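Local atomic coordinates of glutamate receptor 1 (Adineta vaga, PDB entry 4IO2), a protein that binds L-glutamate in the clamshell domain that this chain represents, and as a whole receptor probably works as a ligand-gated ion channel. Residues A[44-47]-A[48-52]; A[161-164]-A[165-169]; A[218-221]-A[222-226]; A[225-228]-A[229-233]. One frame throughout, in Å; residues are numbered along the deposited sequence.

Contact 1: residues A[44-47]-A[48-52]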
loop_
_atom_site.group_PDB
_atom_site.type_symbol
_atom_site.label_atom_id
_atom_site.label_comp_id
_atom_site.label_asym_id
_atom_site.label_seq_id
_atom_site.Cartn_x
_atom_site.Cartn_y
_atom_site.Cartn_z
ATOM N N LEU A 44 1.473 16.291 -8.654
ATOM C CA LEU A 44 1.789 14.922 -9.061
ATOM C C LEU A 44 1.683 14.776 -10.600
ATOM O O LEU A 44 2.549 14.157 -11.229
ATOM C CB LEU A 44 0.853 13.929 -8.342
ATOM C CG LEU A 44 1.010 12.476 -8.769
ATOM C CD1 LEU A 44 2.443 11.955 -8.583
ATOM C CD2 LEU A 44 0.008 11.623 -8.052
ATOM N N ILE A 45 0.625 15.329 -11.210
ATOM C CA ILE A 45 0.479 15.272 -12.654
ATOM C C ILE A 45 1.710 15.903 -13.325
ATOM O O ILE A 45 2.211 15.382 -14.301
ATOM C CB ILE A 45 -0.818 15.992 -13.091
ATOM C CG1 ILE A 45 -2.032 15.145 -12.693
ATOM C CG2 ILE A 45 -0.838 16.272 -14.578
ATOM C CD1 ILE A 45 -3.380 15.916 -12.693
ATOM N N GLU A 46 2.170 17.041 -12.833
ATOM C CA GLU A 46 3.350 17.672 -13.395
ATOM C C GLU A 46 4.615 16.807 -13.261
ATOM O O GLU A 46 5.411 16.719 -14.198
ATOM C CB GLU A 46 3.562 19.047 -12.768
ATOM C CG GLU A 46 4.771 19.806 -13.284
ATOM C CD GLU A 46 4.776 19.977 -14.799
ATOM O OE1 GLU A 46 3.695 19.918 -15.432
ATOM O OE2 GLU A 46 5.877 20.172 -15.358
ATOM N N TYR A 47 4.820 16.159 -12.114
ATOM C CA TYR A 47 5.998 15.301 -11.957
ATOM C C TYR A 47 5.907 14.130 -12.926
ATOM O O TYR A 47 6.888 13.762 -13.579
ATOM C CB TYR A 47 6.061 14.727 -10.539
ATOM C CG TYR A 47 6.709 15.614 -9.503
ATOM C CD1 TYR A 47 8.070 15.848 -9.518
ATOM C CD2 TYR A 47 5.961 16.187 -8.471
ATOM C CE1 TYR A 47 8.662 16.631 -8.555
ATOM C CE2 TYR A 47 6.561 16.980 -7.502
ATOM C CZ TYR A 47 7.908 17.202 -7.556
ATOM O OH TYR A 47 8.566 17.992 -6.616
ATOM N N LEU A 48 4.728 13.547 -13.077
ATOM C CA LEU A 48 4.569 12.431 -14.011
ATOM C C LEU A 48 4.728 12.892 -15.487
ATOM O O LEU A 48 5.376 12.221 -16.303
ATOM C CB LEU A 48 3.213 11.773 -13.856
ATOM C CG LEU A 48 3.052 10.961 -12.559
ATOM C CD1 LEU A 48 1.604 10.610 -12.376
ATOM C CD2 LEU A 48 3.922 9.709 -12.633
ATOM N N ARG A 49 4.173 14.057 -15.824
ATOM C CA ARG A 49 4.233 14.586 -17.177
ATOM C C ARG A 49 5.690 14.834 -17.546
ATOM O O ARG A 49 6.112 14.498 -18.667
ATOM C CB ARG A 49 3.415 15.872 -17.266
ATOM C CG ARG A 49 3.310 16.451 -18.664
ATOM C CD ARG A 49 3.043 17.956 -18.682
ATOM N NE ARG A 49 4.127 18.733 -18.098
ATOM C CZ ARG A 49 5.296 19.003 -18.679
ATOM N NH1 ARG A 49 5.595 18.577 -19.912
ATOM N NH2 ARG A 49 6.190 19.711 -18.010
ATOM N N ASP A 50 6.463 15.412 -16.631
ATOM C CA ASP A 50 7.878 15.711 -16.908
ATOM C C ASP A 50 8.676 14.449 -17.150
ATOM O O ASP A 50 9.533 14.431 -18.025
ATOM C CB ASP A 50 8.508 16.491 -15.756
ATOM C CG ASP A 50 7.976 17.918 -15.647
ATOM O OD1 ASP A 50 7.221 18.349 -16.550
ATOM O OD2 ASP A 50 8.322 18.616 -14.657
ATOM N N LYS A 51 8.393 13.380 -16.418
ATOM C CA LYS A 51 9.132 12.126 -16.584
ATOM C C LYS A 51 8.665 11.299 -17.779
ATOM O O LYS A 51 9.462 10.633 -18.427
ATOM C CB LYS A 51 9.013 11.258 -15.322
ATOM C CG LYS A 51 9.766 11.780 -14.117
ATOM C CD LYS A 51 9.654 10.838 -12.930
ATOM C CE LYS A 51 10.628 9.663 -13.042
ATOM N NZ LYS A 51 11.377 9.459 -11.766
ATOM N N MET A 52 7.378 11.364 -18.095
ATOM C CA MET A 52 6.780 10.459 -19.076
ATOM C C MET A 52 6.494 11.109 -20.419
ATOM O O MET A 52 6.374 10.418 -21.436
ATOM C CB MET A 52 5.482 9.890 -18.503
ATOM C CG MET A 52 5.728 9.078 -17.218
ATOM S SD MET A 52 4.191 8.517 -16.480
ATOM C CE MET A 52 3.862 7.272 -17.691
#
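Glu46 and Arg49, three residues apart on helix 40-52, extend alongside each other in one direction, a textbook example of charge pairing along a helical face. Arg49 grips the carboxylate side-on with two nitrogens. Its NE reaches Glu46 OE1 at 2.9 Å on a nearly straight line, with an N-H...O angle of 176°, and its NH2 reaches Glu46 OE2 at 2.7 Å. Both oxygens are met on their syn side, although the two flat groups are turned 34° against each other and are not coplanar. Glu46 CG stands anti to the backbone N (chi1 -180°) and the chain then bends at chi2, which carries the acid on along the helix toward Arg49. This fork belongs to one of two conformers modelled for Glu46. Asp50 completes the charged network, with its carboxylate almost perpendicular to that of Glu46, but its very short approach to Arg49 is doubtful in detail.

A different face is apolar. Leu44 and Leu48 cross obliquely, Leu44 CG lying 4.1 Å from Leu48 CD1, while Leu48 N donates to Leu44 O at 2.9 Å. Both leucines are buried. Leu44 packs on Leu228 of helix 218-230 and Leu234 of helix 233-242, Tyr47 leans on Ile233 and Leu237, and Ile45 meets Ile12 and Val14 of strand 9-14, so the helix is wedged between a strand and two later helices.

Contact 2: residues A[161-164]-A[165-169]; sequences SRQE and MYDSL
Ser161 O takes the N-H of Met165 at 3.1 Å, the first of the backbone bonds that carry the chain from loop into helix 162-170. Ser161 is the N-cap, its OG accepting from Glu164 N at 3.0 Å. This helix belongs to the second lobe of the periplasmic-binding-protein-like clamshell, and its first turn faces the glutamate cleft. The Arg162 chain runs beside the Tyr166 ring in the same direction, with the guanidinium and ring planes 32° apart. The aliphatic part of the arginine does the touching, Arg162 CD coming within 3.6 Å of Tyr166 OH, while Arg162 O sits 3.2 Å above one face of the ring, toward its rim. The extended arginine carries its charged end to the bound glutamate, where NH2 is hydrogen-bonded to Tyr67.

One residue further, Gln163 carries its amide forward to Asp167, one turn on. The chain bends at chi2 (67°), bringing NE2 to Asp167 OD1 at 3.0 Å; the acid is met from above its plane, the two flat groups being 44° apart. Gln163 NE2 also bonds Tyr192, whose ring meets that of Tyr166. Glu164 O has two donors from Ser168, N and OG, arriving on opposite faces of the carbonyl plane. Glu164 OE1 accepts from Lys160 N. A water closes the last link, donating to Ser168 OG at 2.9 Å and to Glu164 OE2 at 3.2 Å.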
loop_
_atom_site.group_PDB
_atom_site.type_symbol
_atom_site.label_atom_id
_atom_site.label_comp_id
_atom_site.label_asym_id
_atom_site.label_seq_id
_atom_site.Cartn_x
_atom_site.Cartn_y
_atom_site.Cartn_z
ATOM N N SER A 161 -22.234 15.108 0.025
ATOM C CA SER A 161 -20.973 15.859 -0.120
ATOM C C SER A 161 -20.274 16.020 1.204
ATOM O O SER A 161 -20.879 15.770 2.243
ATOM C CB SER A 161 -21.252 17.259 -0.642
ATOM O OG SER A 161 -21.968 17.993 0.341
ATOM N N ARG A 162 -18.985 16.376 1.162
ATOM C CA ARG A 162 -18.294 16.748 2.382
ATOM C C ARG A 162 -18.986 17.906 3.108
ATOM O O ARG A 162 -19.143 17.886 4.322
ATOM C CB ARG A 162 -16.838 17.077 2.088
ATOM C CG ARG A 162 -16.037 15.857 1.690
ATOM C CD ARG A 162 -14.566 16.194 1.536
ATOM N NE ARG A 162 -13.786 15.044 1.081
ATOM C CZ ARG A 162 -13.566 14.685 -0.182
ATOM N NH1 ARG A 162 -14.001 15.397 -1.202
ATOM N NH2 ARG A 162 -12.879 13.583 -0.397
ATOM N N GLN A 163 -19.401 18.901 2.352
ATOM C CA GLN A 163 -20.071 20.031 2.973
ATOM C C GLN A 163 -21.310 19.598 3.755
ATOM O O GLN A 163 -21.528 20.086 4.862
ATOM C CB GLN A 163 -20.428 21.100 1.948
ATOM C CG GLN A 163 -20.841 22.419 2.582
ATOM C CD GLN A 163 -19.696 23.104 3.294
ATOM O OE1 GLN A 163 -18.640 23.352 2.712
ATOM N NE2 GLN A 163 -19.888 23.395 4.573
ATOM N N GLU A 164 -22.115 18.684 3.218
ATOM C CA GLU A 164 -23.278 18.206 3.961
ATOM C C GLU A 164 -22.825 17.444 5.219
ATOM O O GLU A 164 -23.488 17.527 6.261
ATOM C CB GLU A 164 -24.212 17.357 3.066
ATOM C CG GLU A 164 -25.677 17.534 3.404
ATOM C CD GLU A 164 -26.628 16.536 2.762
ATOM O OE1 GLU A 164 -26.229 15.821 1.834
ATOM O OE2 GLU A 164 -27.808 16.499 3.190
ATOM N N MET A 165 -21.722 16.693 5.122
ATOM C CA MET A 165 -21.200 15.997 6.289
ATOM C C MET A 165 -20.877 17.035 7.375
ATOM O O MET A 165 -21.295 16.884 8.515
ATOM C CB MET A 165 -19.997 15.136 5.914
ATOM C CG MET A 165 -19.387 14.316 6.994
ATOM S SD MET A 165 -18.072 13.289 6.333
ATOM C CE MET A 165 -16.862 14.504 5.760
ATOM N N TYR A 166 -20.071 18.048 7.047
ATOM C CA TYR A 166 -19.648 19.026 8.063
ATOM C C TYR A 166 -20.866 19.729 8.659
ATOM O O TYR A 166 -21.013 19.837 9.888
ATOM C CB TYR A 166 -18.682 20.074 7.472
ATOM C CG TYR A 166 -17.480 19.524 6.735
ATOM C CD1 TYR A 166 -16.748 18.449 7.235
ATOM C CD2 TYR A 166 -17.100 20.048 5.515
ATOM C CE1 TYR A 166 -15.648 17.967 6.565
ATOM C CE2 TYR A 166 -15.994 19.566 4.832
ATOM C CZ TYR A 166 -15.285 18.515 5.347
ATOM O OH TYR A 166 -14.208 18.020 4.652
ATOM N N ASP A 167 -21.754 20.189 7.792
ATOM C CA ASP A 167 -22.929 20.944 8.251
ATOM C C ASP A 167 -23.860 20.094 9.125
ATOM O O ASP A 167 -24.432 20.587 10.107
ATOM C CB ASP A 167 -23.696 21.485 7.058
ATOM C CG ASP A 167 -22.919 22.550 6.295
ATOM O OD1 ASP A 167 -21.888 23.012 6.794
ATOM O OD2 ASP A 167 -23.336 22.925 5.184
ATOM N N SER A 168 -24.007 18.820 8.810
ATOM C CA SER A 168 -24.910 17.970 9.569
ATOM C C SER A 168 -24.352 17.656 10.962
ATOM O O SER A 168 -25.095 17.542 11.919
ATOM C CB SER A 168 -25.182 16.675 8.810
ATOM O OG SER A 168 -25.857 16.952 7.606
ATOM N N LEU A 169 -23.036 17.489 11.054
ATOM C CA LEU A 169 -22.406 17.366 12.347
ATOM C C LEU A 169 -22.579 18.652 13.145
ATOM O O LEU A 169 -23.013 18.609 14.291
ATOM C CB LEU A 169 -20.924 17.074 12.160
ATOM C CG LEU A 169 -20.634 15.608 11.832
ATOM C CD1 LEU A 169 -19.192 15.487 11.336
ATOM C CD2 LEU A 169 -20.904 14.712 13.036
HETATM O O HOH W 1 -28.376 17.141 6.276
#

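Contact 3: residues A[218-221]-A[222-226]; sequences AKDL and DVNIL
Leu221 lays its branch point against the end of Ile225, one turn on, Leu221 CG lying 3.8 Å from Ile225 CD1. Both belong to helix 218-230 of the first clamshell lobe, and this apolar face packs on Ile209 of strand 200-211. With chi1 at 177°, CG of Leu221 lies opposite the backbone N and beside the carbonyl carbon, on the side of Ile225, whereas the isoleucine reaches back past the Leu221 carbonyl oxygen.

Around the helix, Lys219 and Val223 run alongside each other, the lysine touching with its CG, 4.0 Å from Val223 CG2. Asp222, buried in the assembled dimer, forms a salt bridge through OD2 with Arg93 of the second subunit, and its OD1 accepts from Asn100 N. Ala218 and Val223 also pack on that Arg93, a pattern consistent with the back-to-back dimer of glutamate receptor ligand-binding domains.

Asn224 folds its amide over the preceding turn. Its ND2 donates to Asp220 O at 2.8 Å, nearly straight at 174°, while Asn224 N reaches the same oxygen from the opposite face of the carbonyl. Asp220 OD2 is held by Leu5 N. A bridging water donates to Asp220 OD1 at 2.6 Å and accepts from Asn224 ND2 at 3.1 Å.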
loop_
_atom_site.group_PDB
_atom_site.type_symbol
_atom_site.label_atom_id
_atom_site.label_comp_id
_atom_site.label_asym_id
_atom_site.label_seq_id
_atom_site.Cartn_x
_atom_site.Cartn_y
_atom_site.Cartn_z
ATOM N N ALA A 218 -0.113 0.506 -18.915
ATOM C CA ALA A 218 -0.074 0.179 -17.486
ATOM C C ALA A 218 1.331 0.164 -16.917
ATOM O O ALA A 218 1.597 0.746 -15.842
ATOM C CB ALA A 218 -0.793 -1.150 -17.203
ATOM N N LYS A 219 2.241 -0.493 -17.605
ATOM C CA LYS A 219 3.606 -0.626 -17.100
ATOM C C LYS A 219 4.286 0.733 -17.025
ATOM O O LYS A 219 4.967 1.055 -16.043
ATOM C CB LYS A 219 4.423 -1.598 -17.958
ATOM C CG LYS A 219 5.874 -1.838 -17.468
ATOM C CD LYS A 219 6.621 -2.694 -18.436
ATOM C CE LYS A 219 7.142 -1.849 -19.563
ATOM N NZ LYS A 219 8.156 -2.616 -20.319
ATOM N N ASP A 220 4.151 1.551 -18.053
ATOM C CA ASP A 220 4.846 2.855 -18.038
ATOM C C ASP A 220 4.410 3.689 -16.853
ATOM O O ASP A 220 5.241 4.260 -16.138
ATOM C CB ASP A 220 4.609 3.593 -19.402
ATOM C CG ASP A 220 5.521 4.818 -19.643
ATOM O OD1 ASP A 220 6.686 4.849 -19.211
ATOM O OD2 ASP A 220 5.098 5.756 -20.378
ATOM N N LEU A 221 3.106 3.710 -16.585
ATOM C CA LEU A 221 2.612 4.510 -15.476
ATOM C C LEU A 221 3.134 3.912 -14.162
ATOM O O LEU A 221 3.606 4.647 -13.278
ATOM C CB LEU A 221 1.093 4.620 -15.483
ATOM C CG LEU A 221 0.473 5.386 -14.318
ATOM C CD1 LEU A 221 0.982 6.839 -14.284
ATOM C CD2 LEU A 221 -1.019 5.324 -14.392
ATOM N N ASP A 222 3.010 2.603 -13.991
ATOM C CA ASP A 222 3.414 1.958 -12.735
ATOM C C ASP A 222 4.899 2.163 -12.428
ATOM O O ASP A 222 5.277 2.472 -11.298
ATOM C CB ASP A 222 3.078 0.444 -12.753
ATOM C CG ASP A 222 1.621 0.140 -12.428
ATOM O OD1 ASP A 222 0.837 1.061 -12.066
ATOM O OD2 ASP A 222 1.262 -1.056 -12.587
ATOM N N VAL A 223 5.765 1.934 -13.409
ATOM C CA VAL A 223 7.193 2.118 -13.194
ATOM C C VAL A 223 7.495 3.555 -12.740
ATOM O O VAL A 223 8.326 3.774 -11.855
ATOM C CB VAL A 223 7.980 1.755 -14.477
ATOM C CG1 VAL A 223 9.433 2.230 -14.431
ATOM C CG2 VAL A 223 7.909 0.239 -14.715
ATOM N N ASN A 224 6.835 4.529 -13.350
ATOM C CA ASN A 224 7.057 5.888 -12.983
ATOM C C ASN A 224 6.512 6.251 -11.601
ATOM O O ASN A 224 7.149 7.017 -10.873
ATOM C CB ASN A 224 6.528 6.819 -14.073
ATOM C CG ASN A 224 7.489 6.974 -15.192
ATOM O OD1 ASN A 224 8.405 7.789 -15.116
ATOM N ND2 ASN A 224 7.328 6.173 -16.235
ATOM N N ILE A 225 5.336 5.759 -11.227
ATOM C CA ILE A 225 4.867 5.969 -9.864
ATOM C C ILE A 225 5.843 5.396 -8.848
ATOM O O ILE A 225 6.165 6.060 -7.858
ATOM C CB ILE A 225 3.457 5.346 -9.650
ATOM C CG1 ILE A 225 2.438 6.086 -10.472
ATOM C CG2 ILE A 225 3.088 5.311 -8.151
ATOM C CD1 ILE A 225 1.156 5.307 -10.569
ATOM N N LEU A 226 6.330 4.193 -9.091
ATOM C CA LEU A 226 7.241 3.529 -8.140
ATOM C C LEU A 226 8.563 4.295 -8.057
ATOM O O LEU A 226 9.151 4.389 -7.015
ATOM C CB LEU A 226 7.444 2.095 -8.582
ATOM C CG LEU A 226 6.210 1.220 -8.338
ATOM C CD1 LEU A 226 6.290 -0.089 -9.145
ATOM C CD2 LEU A 226 6.056 0.939 -6.855
HETATM O O HOH W 2 -0.756 1.528 -14.264
HETATM O O HOH W 3 8.387 6.855 -19.059
#

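Contact 4: residues A[225-228]-A[229-233]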
loop_
_atom_site.group_PDB
_atom_site.type_symbol
_atom_site.label_atom_id
_atom_site.label_comp_id
_atom_site.label_asym_id
_atom_site.label_seq_id
_atom_site.Cartn_x
_atom_site.Cartn_y
_atom_site.Cartn_z
ATOM N N ILE A 225 5.336 5.759 -11.227
ATOM C CA ILE A 225 4.867 5.969 -9.864
ATOM C C ILE A 225 5.843 5.396 -8.848
ATOM O O ILE A 225 6.165 6.060 -7.858
ATOM C CB ILE A 225 3.457 5.346 -9.650
ATOM C CG1 ILE A 225 2.438 6.086 -10.472
ATOM C CG2 ILE A 225 3.088 5.311 -8.151
ATOM C CD1 ILE A 225 1.156 5.307 -10.569
ATOM N N LEU A 226 6.330 4.193 -9.091
ATOM C CA LEU A 226 7.241 3.529 -8.140
ATOM C C LEU A 226 8.563 4.295 -8.057
ATOM O O LEU A 226 9.151 4.389 -7.015
ATOM C CB LEU A 226 7.444 2.095 -8.582
ATOM C CG LEU A 226 6.210 1.220 -8.338
ATOM C CD1 LEU A 226 6.290 -0.089 -9.145
ATOM C CD2 LEU A 226 6.056 0.939 -6.855
ATOM N N SER A 227 9.024 4.860 -9.161
ATOM C CA SER A 227 10.214 5.683 -9.144
ATOM C C SER A 227 9.989 6.951 -8.315
ATOM O O SER A 227 10.873 7.336 -7.538
ATOM C CB SER A 227 10.639 6.046 -10.570
ATOM O OG SER A 227 11.770 6.871 -10.519
ATOM N N LEU A 228 8.828 7.602 -8.451
ATOM C CA LEU A 228 8.535 8.751 -7.591
ATOM C C LEU A 228 8.490 8.360 -6.121
ATOM O O LEU A 228 8.893 9.139 -5.245
ATOM C CB LEU A 228 7.214 9.420 -7.987
ATOM C CG LEU A 228 7.117 10.093 -9.363
ATOM C CD1 LEU A 228 5.774 10.764 -9.535
ATOM C CD2 LEU A 228 8.250 11.123 -9.567
ATOM N N ARG A 229 7.987 7.171 -5.816
ATOM C CA ARG A 229 7.988 6.671 -4.453
ATOM C C ARG A 229 9.436 6.516 -3.953
ATOM O O ARG A 229 9.830 7.074 -2.899
ATOM C CB ARG A 229 7.212 5.328 -4.435
ATOM C CG ARG A 229 7.016 4.635 -3.053
ATOM C CD ARG A 229 6.550 3.142 -3.175
ATOM N NE ARG A 229 5.155 3.020 -3.588
ATOM C CZ ARG A 229 4.466 1.884 -3.642
ATOM N NH1 ARG A 229 5.009 0.726 -3.305
ATOM N NH2 ARG A 229 3.213 1.910 -4.057
ATOM N N GLU A 230 10.239 5.789 -4.716
ATOM C CA GLU A 230 11.587 5.421 -4.299
ATOM C C GLU A 230 12.469 6.637 -4.095
ATOM O O GLU A 230 13.296 6.644 -3.180
ATOM C CB GLU A 230 12.208 4.468 -5.342
ATOM C CG GLU A 230 11.565 3.091 -5.264
ATOM C CD GLU A 230 11.703 2.231 -6.500
ATOM O OE1 GLU A 230 12.504 2.536 -7.383
ATOM O OE2 GLU A 230 10.898 1.280 -6.633
ATOM N N THR A 231 12.337 7.637 -4.965
ATOM C CA THR A 231 13.150 8.858 -4.895
ATOM C C THR A 231 12.632 9.922 -3.915
ATOM O O THR A 231 13.228 10.991 -3.782
ATOM C CB THR A 231 13.363 9.461 -6.317
ATOM O OG1 THR A 231 12.090 9.880 -6.875
ATOM C CG2 THR A 231 14.052 8.417 -7.243
ATOM N N GLY A 232 11.555 9.614 -3.197
ATOM C CA GLY A 232 11.076 10.505 -2.147
ATOM C C GLY A 232 10.102 11.573 -2.586
ATOM O O GLY A 232 9.677 12.378 -1.760
ATOM N N ILE A 233 9.771 11.635 -3.878
ATOM C CA ILE A 233 8.885 12.674 -4.376
ATOM C C ILE A 233 7.486 12.587 -3.780
ATOM O O ILE A 233 6.901 13.621 -3.408
ATOM C CB ILE A 233 8.837 12.645 -5.913
ATOM C CG1 ILE A 233 10.235 12.902 -6.515
ATOM C CG2 ILE A 233 7.826 13.664 -6.436
ATOM C CD1 ILE A 233 10.884 14.148 -6.091
#
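Thr231 grips the carbonyl oxygen of Ser227 twice, a worked example of how a helix end can occupy its last acceptors. Thr231 N and Thr231 OG1 reach Ser227 O at 3.0 and 2.9 Å from opposite faces of the carbonyl plane. The hydroxyl can do so because it stands between its own backbone N and carbonyl carbon (chi1 64°), turned back over the helix. Beyond it the chain leaves helix 218-230 in a Schellman motif. Gly232, with phi of 88°, reverses the path, its N donating to Arg229 O at 3.1 Å, and Ile233 N makes a weak, bent bond of 3.0 Å to Leu228 O. Gly232 is also the N-cap of helix 233-242, so one helix follows closely on the other. Across this turn Leu228 CD2 comes 4.0 Å from Ile233 CB.

Arg229 and Glu230 both reach the second subunit. Arg229 lies beside Leu226, whose CD2 covers one guanidinium face, 3.6 Å above its centre; this describes one of two modelled conformers. Its nitrogens are bonded, NH2 to Ser101 O and NH1 to Thr206 OG1 of the second subunit. Glu230 OE1 is bonded to Ser90 OG of the second subunit and, in one of two modelled conformers, Ser227 OG to Lys51 NZ of helix 40-52. The chemistry divides the work: a methyl group covers the flat face of a cation whose NH1 bonds across the dimer and whose NH2 bonds within its own chain, while the backbone and a hydroxyl close the helix.

Each of the four contacts is local, closing no more than a turn or two of helix, and none encloses another. From the N terminus, contact 1 comes first, on helix 40-52, followed by contact 2 at the start of helix 162-170 and then contacts 3 and 4, which overlap at Ile225 and Leu226 on helix 218-230. Contacts 1, 3 and 4 form one cluster, with helix 40-52 laid against helix 218-230: Met52 packs on Asp220 and Asn224, and Lys51 reaches Ser227. Contact 2 stands apart across the chain's centre, about 34 Å from contact 1 between centres, beside the glutamate cleft. Contacts 3 and 4 both face the second subunit.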